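Local atomic coordinates of S-adenosyl-L-methionine-dependent 2-deoxy-scyllo-inosamine dehydrogenase (Bacillus circulans, PDB entry 4M7S), a protein that catalyses the radical S-adenosylmethionine-dependent two-electron oxidation of 2-deoxy-scyllo-inosamine to amino-dideoxy-scyllo-inosose in butirosin biosynthesis, using two [4Fe-4S] clusters. Residues 63-67 and 89-95. Numbering follows the deposited sequence.
Sequences GEPLL and IYTNGDF
The carboxylate of Glu64 (chi1 t, chi2 p) grips the end of strand 86-91 with both oxygens: OE1 accepts a very short hydrogen bond from Thr91 OG1 (2.4 Å), and OE2 takes the backbone N of Asn92 at 2.9 Å, nearly straight. OE1 also receives Leu66 N (3.3 Å), tying the carboxylate to its own 3-10 turn, 65-67, where Leu67 N bonds Glu64 O (3.1 Å). A water donates to Asn92 OD1 (2.8 Å) and weakly to Glu64 OE1 (2.9 Å), and accepts from Phe95 N (2.9 Å). Beyond the strand the chain curls through an ST turn, Gly93 N to Thr91 OG1 (3.1 Å), and an Asx turn, Asp94 N to Asn92 OD1 (3.0 Å). Glu64 lies in the loop after strand 56-58, at the radical SAM GGE-motif position (here Tyr-Gly-Glu); Asn92, whose ND2 bonds Asn17, touches the [4Fe-4S] cluster held by Cys16, Cys20 and Cys23. Register pairs Glu64 with Thr91 (CA-CA 6.0 Å) and Leu66 with Phe95 (6.1 Å). Pro65 and Leu66 point across: the 3-10 turn packs through Pro65 CG on Ile89 CG2 (4.1 Å) and at its other end on Phe95, Leu66 CB against CB (3.6 Å), Leu67 CD2 against CZ (3.4 Å).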
loop_
_atom_site.group_PDB
_atom_site.type_symbol
_atom_site.label_atom_id
_atom_site.label_comp_id
_atom_site.label_asym_id
_atom_site.label_seq_id
_atom_site.Cartn_x
_atom_site.Cartn_y
_atom_site.Cartn_z
ATOM N N GLY A 63 6.307 -5.645 -4.480
ATOM C CA GLY A 63 6.357 -6.385 -5.727
ATOM C C GLY A 63 5.925 -5.508 -6.883
ATOM O O GLY A 63 5.443 -4.390 -6.679
ATOM N N GLU A 64 6.103 -6.015 -8.100
ATOM C CA GLU A 64 5.733 -5.292 -9.308
ATOM C C GLU A 64 4.325 -5.695 -9.725
ATOM O O GLU A 64 4.096 -6.856 -10.084
ATOM C CB GLU A 64 6.726 -5.636 -10.428
ATOM C CG GLU A 64 6.369 -5.031 -11.768
ATOM C CD GLU A 64 6.094 -3.529 -11.676
ATOM O OE1 GLU A 64 5.135 -3.062 -12.332
ATOM O OE2 GLU A 64 6.847 -2.819 -10.968
ATOM N N PRO A 65 3.370 -4.748 -9.686
ATOM C CA PRO A 65 1.984 -5.132 -9.989
ATOM C C PRO A 65 1.781 -5.597 -11.435
ATOM O O PRO A 65 0.925 -6.445 -11.668
ATOM C CB PRO A 65 1.175 -3.854 -9.697
ATOM C CG PRO A 65 2.178 -2.726 -9.794
ATOM C CD PRO A 65 3.505 -3.317 -9.346
ATOM N N LEU A 66 2.544 -5.072 -12.388
ATOM C CA LEU A 66 2.392 -5.506 -13.786
ATOM C C LEU A 66 2.830 -6.954 -14.025
ATOM O O LEU A 66 2.677 -7.483 -15.129
ATOM C CB LEU A 66 3.121 -4.571 -14.755
ATOM C CG LEU A 66 2.675 -3.109 -14.840
ATOM C CD1 LEU A 66 2.909 -2.572 -16.239
ATOM C CD2 LEU A 66 1.229 -2.927 -14.460
ATOM N N LEU A 67 3.387 -7.587 -12.995
ATOM C CA LEU A 67 3.747 -8.997 -13.070
ATOM C C LEU A 67 2.567 -9.875 -12.661
ATOM O O LEU A 67 2.576 -11.078 -12.875
ATOM C CB LEU A 67 4.951 -9.304 -12.175
ATOM C CG LEU A 67 6.337 -9.178 -12.808
ATOM C CD1 LEU A 67 7.444 -9.567 -11.825
ATOM C CD2 LEU A 67 6.394 -10.066 -14.034
ATOM N N ILE A 89 -1.459 2.856 -9.977
ATOM C CA ILE A 89 -0.401 1.869 -10.179
ATOM C C ILE A 89 0.966 2.471 -9.842
ATOM O O ILE A 89 1.353 3.503 -10.401
ATOM C CB ILE A 89 -0.356 1.357 -11.635
ATOM C CG1 ILE A 89 -1.561 0.465 -11.939
ATOM C CG2 ILE A 89 0.943 0.570 -11.889
ATOM C CD1 ILE A 89 -1.454 -0.912 -11.330
ATOM N N TYR A 90 1.692 1.836 -8.926
ATOM C CA TYR A 90 3.091 2.173 -8.711
ATOM C C TYR A 90 3.914 1.060 -9.370
ATOM O O TYR A 90 3.794 -0.110 -8.996
ATOM C CB TYR A 90 3.398 2.254 -7.223
ATOM C CG TYR A 90 2.672 3.367 -6.479
ATOM C CD1 TYR A 90 1.336 3.240 -6.116
ATOM C CD2 TYR A 90 3.334 4.531 -6.124
ATOM C CE1 TYR A 90 0.677 4.249 -5.420
ATOM C CE2 TYR A 90 2.688 5.543 -5.426
ATOM C CZ TYR A 90 1.361 5.395 -5.082
ATOM O OH TYR A 90 0.717 6.399 -4.393
ATOM N N THR A 91 4.736 1.414 -10.353
ATOM C CA THR A 91 5.417 0.391 -11.150
ATOM C C THR A 91 6.851 0.792 -11.505
ATOM O O THR A 91 7.136 1.980 -11.629
ATOM C CB THR A 91 4.610 0.101 -12.439
ATOM O OG1 THR A 91 5.291 -0.880 -13.232
ATOM C CG2 THR A 91 4.414 1.384 -13.258
ATOM N N ASN A 92 7.754 -0.182 -11.663
ATOM C CA ASN A 92 9.097 0.139 -12.149
ATOM C C ASN A 92 9.110 0.435 -13.643
ATOM O O ASN A 92 10.131 0.861 -14.187
ATOM C CB ASN A 92 10.146 -0.932 -11.801
ATOM C CG ASN A 92 9.792 -2.314 -12.327
ATOM O OD1 ASN A 92 9.177 -2.462 -13.390
ATOM N ND2 ASN A 92 10.173 -3.344 -11.567
ATOM N N GLY A 93 7.980 0.185 -14.302
ATOM C CA GLY A 93 7.818 0.527 -15.708
ATOM C C GLY A 93 8.295 -0.504 -16.725
ATOM O O GLY A 93 7.979 -0.382 -17.908
ATOM N N ASP A 94 9.041 -1.518 -16.286
ATOM C CA ASP A 94 9.652 -2.462 -17.230
ATOM C C ASP A 94 8.631 -3.271 -18.040
ATOM O O ASP A 94 8.954 -3.817 -19.096
ATOM C CB ASP A 94 10.593 -3.416 -16.498
ATOM C CG ASP A 94 11.703 -2.689 -15.764
ATOM O OD1 ASP A 94 12.052 -1.562 -16.179
ATOM O OD2 ASP A 94 12.224 -3.247 -14.776
ATOM N N PHE A 95 7.411 -3.363 -17.523
ATOM C CA PHE A 95 6.334 -4.083 -18.195
ATOM C C PHE A 95 5.259 -3.157 -18.762
ATOM O O PHE A 95 4.297 -3.621 -19.373
ATOM C CB PHE A 95 5.689 -5.092 -17.237
ATOM C CG PHE A 95 6.554 -6.284 -16.949
ATOM C CD1 PHE A 95 6.477 -7.414 -17.744
ATOM C CD2 PHE A 95 7.445 -6.273 -15.888
ATOM C CE1 PHE A 95 7.279 -8.523 -17.490
ATOM C CE2 PHE A 95 8.254 -7.369 -15.625
ATOM C CZ PHE A 95 8.171 -8.499 -16.432
HETATM O O HOH W 1 6.789 -3.029 -14.758
#